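Local coordinates for hypothetical protein HD1797 (Haemophilus ducreyi, PDB 2P4P), which is the CorC_HlyC (transporter-associated) domain of a membrane protein that probably exports the polyamines cadaverine and putrescine, at residues D9-G15 against D76-F82. Numbering follows the deposited sequence. Where two conformers were deposited one is given.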
loop_
_atom_site.group_PDB
_atom_site.type_symbol
_atom_site.label_atom_id
_atom_site.label_comp_id
_atom_site.label_asym_id
_atom_site.label_seq_id
_atom_site.Cartn_x
_atom_site.Cartn_y
_atom_site.Cartn_z
ATOM N N ASP A 9 6.952 -7.738 7.427
ATOM C CA ASP A 9 6.497 -8.603 6.329
ATOM C C ASP A 9 5.044 -8.307 6.016
ATOM O O ASP A 9 4.232 -8.144 6.920
ATOM C CB ASP A 9 6.758 -10.115 6.537
ATOM C CG ASP A 9 6.182 -10.690 7.839
ATOM O OD1 ASP A 9 6.642 -10.348 8.973
ATOM O OD2 ASP A 9 5.313 -11.594 7.717
ATOM N N SER A 10 4.724 -8.211 4.736
ATOM C CA SER A 10 3.352 -7.925 4.356
ATOM C C SER A 10 3.078 -8.391 2.947
ATOM O O SER A 10 4.013 -8.626 2.154
ATOM C CB SER A 10 3.069 -6.434 4.499
ATOM O OG SER A 10 3.673 -5.726 3.448
ATOM N N TRP A 11 1.798 -8.514 2.623
ATOM C CA TRP A 11 1.422 -8.813 1.277
ATOM C C TRP A 11 0.475 -7.737 0.780
ATOM O O TRP A 11 -0.408 -7.292 1.513
ATOM C CB TRP A 11 0.668 -10.134 1.191
ATOM C CG TRP A 11 1.392 -11.387 1.518
ATOM C CD1 TRP A 11 2.752 -11.573 1.687
ATOM C CD2 TRP A 11 0.792 -12.684 1.663
ATOM N NE1 TRP A 11 3.012 -12.897 1.965
ATOM C CE2 TRP A 11 1.832 -13.600 1.953
ATOM C CE3 TRP A 11 -0.530 -13.154 1.600
ATOM C CZ2 TRP A 11 1.592 -14.979 2.154
ATOM C CZ3 TRP A 11 -0.772 -14.522 1.815
ATOM C CH2 TRP A 11 0.286 -15.410 2.094
ATOM N N LEU A 12 0.642 -7.363 -0.481
ATOM C CA LEU A 12 -0.315 -6.512 -1.158
ATOM C C LEU A 12 -1.216 -7.389 -2.001
ATOM O O LEU A 12 -0.740 -8.141 -2.868
ATOM C CB LEU A 12 0.415 -5.488 -2.017
ATOM C CG LEU A 12 -0.447 -4.429 -2.703
ATOM C CD1 LEU A 12 -0.879 -3.368 -1.701
ATOM C CD2 LEU A 12 0.342 -3.795 -3.825
ATOM N N ILE A 13 -2.527 -7.254 -1.776
ATOM C CA ILE A 13 -3.556 -8.158 -2.322
ATOM C C ILE A 13 -4.699 -7.388 -3.005
ATOM O O ILE A 13 -5.098 -6.349 -2.511
ATOM C CB ILE A 13 -4.114 -9.060 -1.173
ATOM C CG1 ILE A 13 -3.058 -10.101 -0.773
ATOM C CG2 ILE A 13 -5.418 -9.751 -1.566
ATOM C CD1 ILE A 13 -3.379 -10.846 0.508
ATOM N N ASP A 14 -5.202 -7.907 -4.131
ATOM C CA ASP A 14 -6.340 -7.339 -4.865
ATOM C C ASP A 14 -7.614 -7.572 -4.053
ATOM O O ASP A 14 -7.834 -8.666 -3.561
ATOM C CB ASP A 14 -6.443 -8.006 -6.247
ATOM C CG ASP A 14 -7.642 -7.526 -7.079
ATOM O OD1 ASP A 14 -8.438 -6.675 -6.620
ATOM O OD2 ASP A 14 -7.796 -8.023 -8.224
ATOM N N GLY A 15 -8.457 -6.545 -3.928
ATOM C CA GLY A 15 -9.684 -6.658 -3.121
ATOM C C GLY A 15 -10.636 -7.715 -3.678
ATOM O O GLY A 15 -11.483 -8.242 -2.964
ATOM N N ASP A 76 -10.019 -1.922 -3.683
ATOM C CA ASP A 76 -9.253 -2.261 -4.883
ATOM C C ASP A 76 -7.978 -3.040 -4.470
ATOM O O ASP A 76 -7.710 -4.150 -4.982
ATOM C CB ASP A 76 -8.948 -0.946 -5.623
ATOM C CG ASP A 76 -8.022 -1.108 -6.799
ATOM O OD1 ASP A 76 -8.165 -2.072 -7.582
ATOM O OD2 ASP A 76 -7.157 -0.228 -6.969
ATOM N N GLN A 77 -7.216 -2.453 -3.550
ATOM C CA GLN A 77 -6.019 -3.100 -2.978
ATOM C C GLN A 77 -5.974 -3.006 -1.473
ATOM O O GLN A 77 -6.343 -1.987 -0.903
ATOM C CB GLN A 77 -4.747 -2.468 -3.514
ATOM C CG GLN A 77 -4.503 -2.752 -4.961
ATOM C CD GLN A 77 -3.259 -2.070 -5.461
ATOM O OE1 GLN A 77 -2.325 -2.719 -5.889
ATOM N NE2 GLN A 77 -3.238 -0.760 -5.391
ATOM N N LEU A 78 -5.464 -4.059 -0.838
ATOM C CA LEU A 78 -5.259 -4.080 0.589
ATOM C C LEU A 78 -3.874 -4.647 0.924
ATOM O O LEU A 78 -3.239 -5.300 0.102
ATOM C CB LEU A 78 -6.324 -4.941 1.266
ATOM C CG LEU A 78 -6.398 -6.377 0.733
ATOM C CD1 LEU A 78 -6.221 -7.403 1.858
ATOM C CD2 LEU A 78 -7.684 -6.602 -0.081
HETATM N N MSE A 79 -3.417 -4.379 2.133
HETATM C CA MSE A 79 -2.202 -4.966 2.641
HETATM C C MSE A 79 -2.530 -5.795 3.857
HETATM O O MSE A 79 -3.376 -5.412 4.660
HETATM C CB MSE A 79 -1.240 -3.865 3.078
HETATM C CG MSE A 79 0.176 -4.359 3.277
HETATM SE SE MSE A 79 1.230 -2.922 4.038
HETATM C CE MSE A 79 -0.202 -1.760 4.567
ATOM N N VAL A 80 -1.850 -6.931 3.982
ATOM C CA VAL A 80 -2.015 -7.854 5.110
ATOM C C VAL A 80 -0.657 -7.881 5.796
ATOM O O VAL A 80 0.348 -7.983 5.110
ATOM C CB VAL A 80 -2.345 -9.312 4.614
ATOM C CG1 VAL A 80 -2.712 -10.238 5.803
ATOM C CG2 VAL A 80 -3.486 -9.275 3.649
ATOM N N SER A 81 -0.639 -7.815 7.120
ATOM C CA SER A 81 0.567 -7.954 7.908
ATOM C C SER A 81 0.153 -8.665 9.203
ATOM O O SER A 81 -1.058 -8.853 9.462
ATOM C CB SER A 81 1.125 -6.548 8.183
ATOM O OG SER A 81 0.092 -5.751 8.730
ATOM N N PHE A 82 1.114 -9.092 10.023
ATOM C CA PHE A 82 0.745 -9.603 11.342
ATOM C C PHE A 82 0.215 -8.483 12.209
ATOM O O PHE A 82 0.737 -7.366 12.170
ATOM C CB PHE A 82 1.951 -10.213 12.054
ATOM C CG PHE A 82 2.191 -11.677 11.759
ATOM C CD1 PHE A 82 1.143 -12.581 11.708
ATOM C CD2 PHE A 82 3.495 -12.153 11.630
ATOM C CE1 PHE A 82 1.368 -13.922 11.460
ATOM C CE2 PHE A 82 3.754 -13.525 11.425
ATOM C CZ PHE A 82 2.693 -14.408 11.336
HETATM O O HOH W 1 3.972 -9.009 9.353
#
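I13 and L78 face each other as a hydrogen-bonded antiparallel pair, I13 N donating a hydrogen bond to L78 O at 2.8 Å and I13 O accepting from L78 N. A second such pair, W11 with V80, repeats the exchange two residues along, and G15 N adds a bond to D76 O at 2.7 Å, its donor above the carbonyl plane. Between these pairs the alpha carbons come closer, and M79 CA lies 3.1 Å from W11 O in a CA-H...O contact.

W11, I13, L78 and V80 share one face. The branched I13 suits a strand: CB sits 4.0 Å from L78 CG with CG2 near the same leucine, while the CG1 arm, in one of two conformers, brings CD1 3.5 Å from V80 CG2 and to the edge of the W11 ring, in its plane. A chi1 of 56° sets L78 CG beside I13, and the turn about chi2 lays CD2 3.6 Å from G15 CA, where no side chain intervenes.

On the other face L12 CD2 packs against Q77 OE1 at 3.5 Å; Q77 NE2 is held by D69 and by I68 O of the second subunit. D14 OD1 accepts from A16 N, an Asx turn that leads the chain out of the strand. D76 and Q77 form a classic beta bulge opposite D69, which binds magnesium in this protein, though not in this chain.

Strand 74-81 is the middle of a three-stranded antiparallel sheet, between 10-14 and 66-71. Helix 40-48 covers L78 through I40 and M44, whereas on the opposite face L12 and M79 pack against the second subunit.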